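Local coordinates for sugar ABC transporter, periplasmic sugar-binding protein (Caulobacter crescentus, PDB 4IRX) that binds myo-inositol in the periplasm as the solute-binding component of an ABC transporter, consistent with a role in nutrient uptake, at residues V24-E29 with I93-N98. Numbering follows the deposited sequence.
Sequences VAMRRE and ISVDRN. With INS (1,2,3,4,5,6-hexahydroxy-cyclohexane), chain C.
Met26, a selenomethionine, reaches from helix 21-37 across to Val95 and Asp96 and meets them with two different atoms. Its selenium, SE, lies 4.3 Å from Val95 CG2, while its terminal methyl CE lies 4.3 Å from Asp96 CB. The chain is extended through its first two torsions and bends only at chi3, -78°, which turns the methyl toward the aspartate. No hydrogen bond joins the two segments, and the buried area, 97 Å² over both sides, is small; Pro251 and Ile255 also touch the Met26 side chain. The contact packs helix 21-37 on the sheet that holds strand 91-95, beside the pocket between the two lobes, as in periplasmic binding proteins.

Beyond this apolar contact, Asp96 directs its carboxylate at the myo-inositol. CG stands anti to the backbone N (chi1 -179°), and the two oxygens take adjacent hydroxyls: INS O1 donates to Asp96 OD1 at 2.6 Å, and INS O6 to Asp96 OD2 at 2.5 Å. Arg97 NE donates to Asp96 OD2 at 2.9 Å in an almost straight salt bridge (177°). That bond uses the anti lone pair of OD2 and lies in the guanidinium plane. Arg97 NH2 reaches INS O6 at 2.9 Å, and forms a salt bridge with Asp140, itself hydrogen-bonded to the ligand.

INS O6 thus donates a hydrogen bond to Asp96 OD2 and accepts one from Arg97 NH2. The chemistry implies a division of labour on Asp96: its CB meets the selenomethionine methyl, while its carboxylate, braced by Arg97, reads two neighbouring hydroxyls of the ligand.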
ATOM      1  N   VAL A  24      -9.556   4.612  -0.170  1.00 14.40           N
ATOM      2  CA  VAL A  24     -10.712   5.416   0.222  1.00 13.43           C
ATOM      3  C   VAL A  24     -10.286   6.360   1.346  1.00 11.97           C
ATOM      4  O   VAL A  24     -10.573   7.567   1.313  1.00 10.77           O
ATOM      5  CB  VAL A  24     -11.887   4.522   0.670  1.00 12.88           C
ATOM      6  CG1 VAL A  24     -13.014   5.361   1.230  1.00 17.58           C
ATOM      7  CG2 VAL A  24     -12.398   3.682  -0.511  1.00 18.78           C
ATOM      8  N   ALA A  25      -9.578   5.833   2.336  1.00 10.06           N
ATOM      9  CA  ALA A  25      -9.133   6.664   3.450  1.00 11.94           C
ATOM     10  C   ALA A  25      -8.131   7.720   2.987  1.00 10.10           C
ATOM     11  O   ALA A  25      -8.185   8.869   3.424  1.00 12.25           O
ATOM     12  CB  ALA A  25      -8.559   5.809   4.570  1.00 12.23           C
HETATM   13  N   MSE A  26      -7.212   7.325   2.094  1.00  9.41           N
HETATM   14  CA  MSE A  26      -6.236   8.267   1.548  1.00  8.69           C
HETATM   15  C   MSE A  26      -6.934   9.411   0.820  1.00 10.27           C
HETATM   16  O   MSE A  26      -6.562  10.563   0.978  1.00 11.38           O
HETATM   17  CB  MSE A  26      -5.245   7.559   0.607  1.00 10.45           C
HETATM   18  CG  MSE A  26      -4.139   8.494   0.043  1.00 12.73           C
HETATM   19 SE   MSE A  26      -2.784   7.681  -1.072  0.57 10.66          SE
HETATM   20  CE  MSE A  26      -1.668   6.854   0.263  1.00 15.22           C
ATOM     21  N   ARG A  27      -7.975   9.090   0.045  1.00  9.10           N
ATOM     22  CA  ARG A  27      -8.724  10.116  -0.672  1.00 12.46           C
ATOM     23  C   ARG A  27      -9.346  11.142   0.257  1.00 13.38           C
ATOM     24  O   ARG A  27      -9.395  12.335  -0.053  1.00 10.60           O
ATOM     25  CB  ARG A  27      -9.793   9.489  -1.562  1.00  9.61           C
ATOM     26  CG  ARG A  27     -10.539  10.493  -2.398  1.00 14.60           C
ATOM     27  CD  ARG A  27     -11.694   9.835  -3.133  1.00 18.01           C
ATOM     28  NE  ARG A  27     -12.441  10.847  -3.870  1.00 21.75           N
ATOM     29  CZ  ARG A  27     -13.253  10.569  -4.878  1.00 22.36           C
ATOM     30  NH1 ARG A  27     -13.434   9.309  -5.244  1.00 26.86           N
ATOM     31  NH2 ARG A  27     -13.884  11.553  -5.511  1.00 22.73           N
ATOM     32  N   ARG A  28      -9.802  10.707   1.416  1.00 10.17           N
ATOM     33  CA  ARG A  28     -10.329  11.672   2.387  1.00 12.87           C
ATOM     34  C   ARG A  28      -9.290  12.697   2.835  1.00 12.05           C
ATOM     35  O   ARG A  28      -9.602  13.881   2.979  1.00 14.29           O
ATOM     36  CB  ARG A  28     -10.941  10.978   3.613  1.00 16.92           C
ATOM     37  CG  ARG A  28     -12.166  10.164   3.280  1.00 19.96           C
ATOM     38  CD  ARG A  28     -12.903   9.708   4.544  1.00 29.30           C
ATOM     39  NE  ARG A  28     -12.235   8.604   5.225  1.00 42.02           N
ATOM     40  CZ  ARG A  28     -12.620   7.330   5.147  1.00 34.45           C
ATOM     41  NH1 ARG A  28     -13.675   6.989   4.417  1.00 40.04           N
ATOM     42  NH2 ARG A  28     -11.951   6.395   5.803  1.00 31.94           N
ATOM     43  N   GLU A  29      -8.059  12.237   3.070  1.00 10.09           N
ATOM     44  CA  GLU A  29      -7.017  13.162   3.503  1.00 12.53           C
ATOM     45  C   GLU A  29      -6.650  14.078   2.349  1.00 12.44           C
ATOM     46  O   GLU A  29      -6.364  15.256   2.550  1.00 10.11           O
ATOM     47  CB  GLU A  29      -5.786  12.410   4.014  1.00 12.43           C
ATOM     48  CG  GLU A  29      -6.081  11.341   5.077  1.00 12.90           C
ATOM     49  CD  GLU A  29      -6.731  11.870   6.361  1.00 31.27           C
ATOM     50  OE1 GLU A  29      -6.433  12.984   6.830  1.00 24.82           O
ATOM     51  OE2 GLU A  29      -7.536  11.120   6.952  1.00 34.15           O
ATOM     52  N   ILE A  93       4.212  12.947 -10.362  1.00 10.39           N
ATOM     53  CA  ILE A  93       4.726  12.427  -9.107  1.00  9.83           C
ATOM     54  C   ILE A  93       3.896  11.192  -8.722  1.00  8.64           C
ATOM     55  O   ILE A  93       2.671  11.177  -8.884  1.00 10.23           O
ATOM     56  CB  ILE A  93       4.743  13.523  -8.018  1.00 13.39           C
ATOM     57  CG1 ILE A  93       5.428  13.043  -6.731  1.00 17.37           C
ATOM     58  CG2 ILE A  93       3.349  14.030  -7.763  1.00 14.31           C
ATOM     59  CD1 ILE A  93       5.797  14.198  -5.809  1.00 14.74           C
ATOM     60  N   SER A  94       4.562  10.150  -8.257  1.00  8.36           N
ATOM     61  CA  SER A  94       3.851   8.951  -7.840  1.00  8.94           C
ATOM     62  C   SER A  94       3.630   8.981  -6.328  1.00 10.53           C
ATOM     63  O   SER A  94       4.375   9.618  -5.584  1.00  9.52           O
ATOM     64  CB  SER A  94       4.588   7.671  -8.279  1.00 11.29           C
ATOM     65  OG  SER A  94       5.873   7.575  -7.678  1.00 10.37           O
ATOM     66  N   VAL A  95       2.570   8.303  -5.910  1.00  8.44           N
ATOM     67  CA  VAL A  95       2.256   8.172  -4.495  1.00  7.57           C
ATOM     68  C   VAL A  95       1.942   6.705  -4.183  1.00  9.46           C
ATOM     69  O   VAL A  95       1.342   5.994  -4.997  1.00  9.19           O
ATOM     70  CB  VAL A  95       1.107   9.110  -4.052  1.00  9.03           C
ATOM     71  CG1 VAL A  95      -0.230   8.659  -4.621  1.00 11.78           C
ATOM     72  CG2 VAL A  95       1.021   9.174  -2.498  1.00 11.31           C
ATOM     73  N   ASP A  96       2.405   6.268  -3.007  1.00  7.27           N
ATOM     74  CA  ASP A  96       2.207   4.924  -2.456  1.00  9.34           C
ATOM     75  C   ASP A  96       3.056   3.842  -3.100  1.00 10.30           C
ATOM     76  O   ASP A  96       3.725   3.057  -2.411  1.00 10.46           O
ATOM     77  CB  ASP A  96       0.746   4.491  -2.442  1.00 10.11           C
ATOM     78  CG  ASP A  96       0.593   3.111  -1.847  1.00  9.92           C
ATOM     79  OD1 ASP A  96       0.745   2.990  -0.606  1.00 10.87           O
ATOM     80  OD2 ASP A  96       0.374   2.160  -2.610  1.00 11.48           O
ATOM     81  N   ARG A  97       2.996   3.775  -4.423  1.00  8.07           N
ATOM     82  CA  ARG A  97       3.886   2.892  -5.196  1.00  8.56           C
ATOM     83  C   ARG A  97       4.485   3.694  -6.351  1.00  8.18           C
ATOM     84  O   ARG A  97       3.916   4.711  -6.792  1.00 10.05           O
ATOM     85  CB  ARG A  97       3.196   1.608  -5.700  1.00 11.41           C
ATOM     86  CG  ARG A  97       2.164   1.786  -6.827  1.00  9.58           C
ATOM     87  CD  ARG A  97       0.868   2.395  -6.345  1.00  8.79           C
ATOM     88  NE  ARG A  97       0.182   1.490  -5.421  1.00  9.60           N
ATOM     89  CZ  ARG A  97      -0.533   0.416  -5.771  1.00  9.63           C
ATOM     90  NH1 ARG A  97      -0.737   0.097  -7.041  1.00 11.63           N
ATOM     91  NH2 ARG A  97      -1.056  -0.360  -4.829  1.00 10.71           N
ATOM     92  N   ASN A  98       5.650   3.259  -6.804  1.00  9.77           N
ATOM     93  CA  ASN A  98       6.406   4.064  -7.751  1.00 13.03           C
ATOM     94  C   ASN A  98       6.117   3.745  -9.214  1.00 13.71           C
ATOM     95  O   ASN A  98       5.339   2.860  -9.533  1.00 12.60           O
ATOM     96  CB  ASN A  98       7.910   4.033  -7.426  1.00 12.63           C
ATOM     97  CG  ASN A  98       8.551   2.672  -7.653  1.00 12.12           C
ATOM     98  OD1 ASN A  98       8.222   1.962  -8.610  1.00 15.84           O
ATOM     99  ND2 ASN A  98       9.496   2.313  -6.774  1.00 18.73           N
TER
HETATM  100  C1  INS C 401      -0.861   0.121  -0.137  1.00  8.24           C
HETATM  101  C2  INS C 401      -1.726  -0.481   0.920  1.00  8.99           C
HETATM  102  C3  INS C 401      -2.937  -1.089   0.263  1.00  8.66           C
HETATM  103  C4  INS C 401      -2.524  -2.163  -0.691  1.00 10.19           C
HETATM  104  C5  INS C 401      -1.700  -1.589  -1.781  1.00  8.58           C
HETATM  105  C6  INS C 401      -0.493  -0.874  -1.220  1.00 10.68           C
HETATM  106  O1  INS C 401       0.298   0.671   0.438  1.00  8.29           O
HETATM  107  O2  INS C 401      -0.998  -1.434   1.635  1.00 10.06           O
HETATM  108  O3  INS C 401      -3.828  -1.591   1.229  1.00  9.33           O
HETATM  109  O4  INS C 401      -3.637  -2.823  -1.206  1.00 11.40           O
HETATM  110  O5  INS C 401      -1.329  -2.603  -2.659  1.00 10.97           O
HETATM  111  O6  INS C 401       0.318  -0.347  -2.239  1.00  8.84           O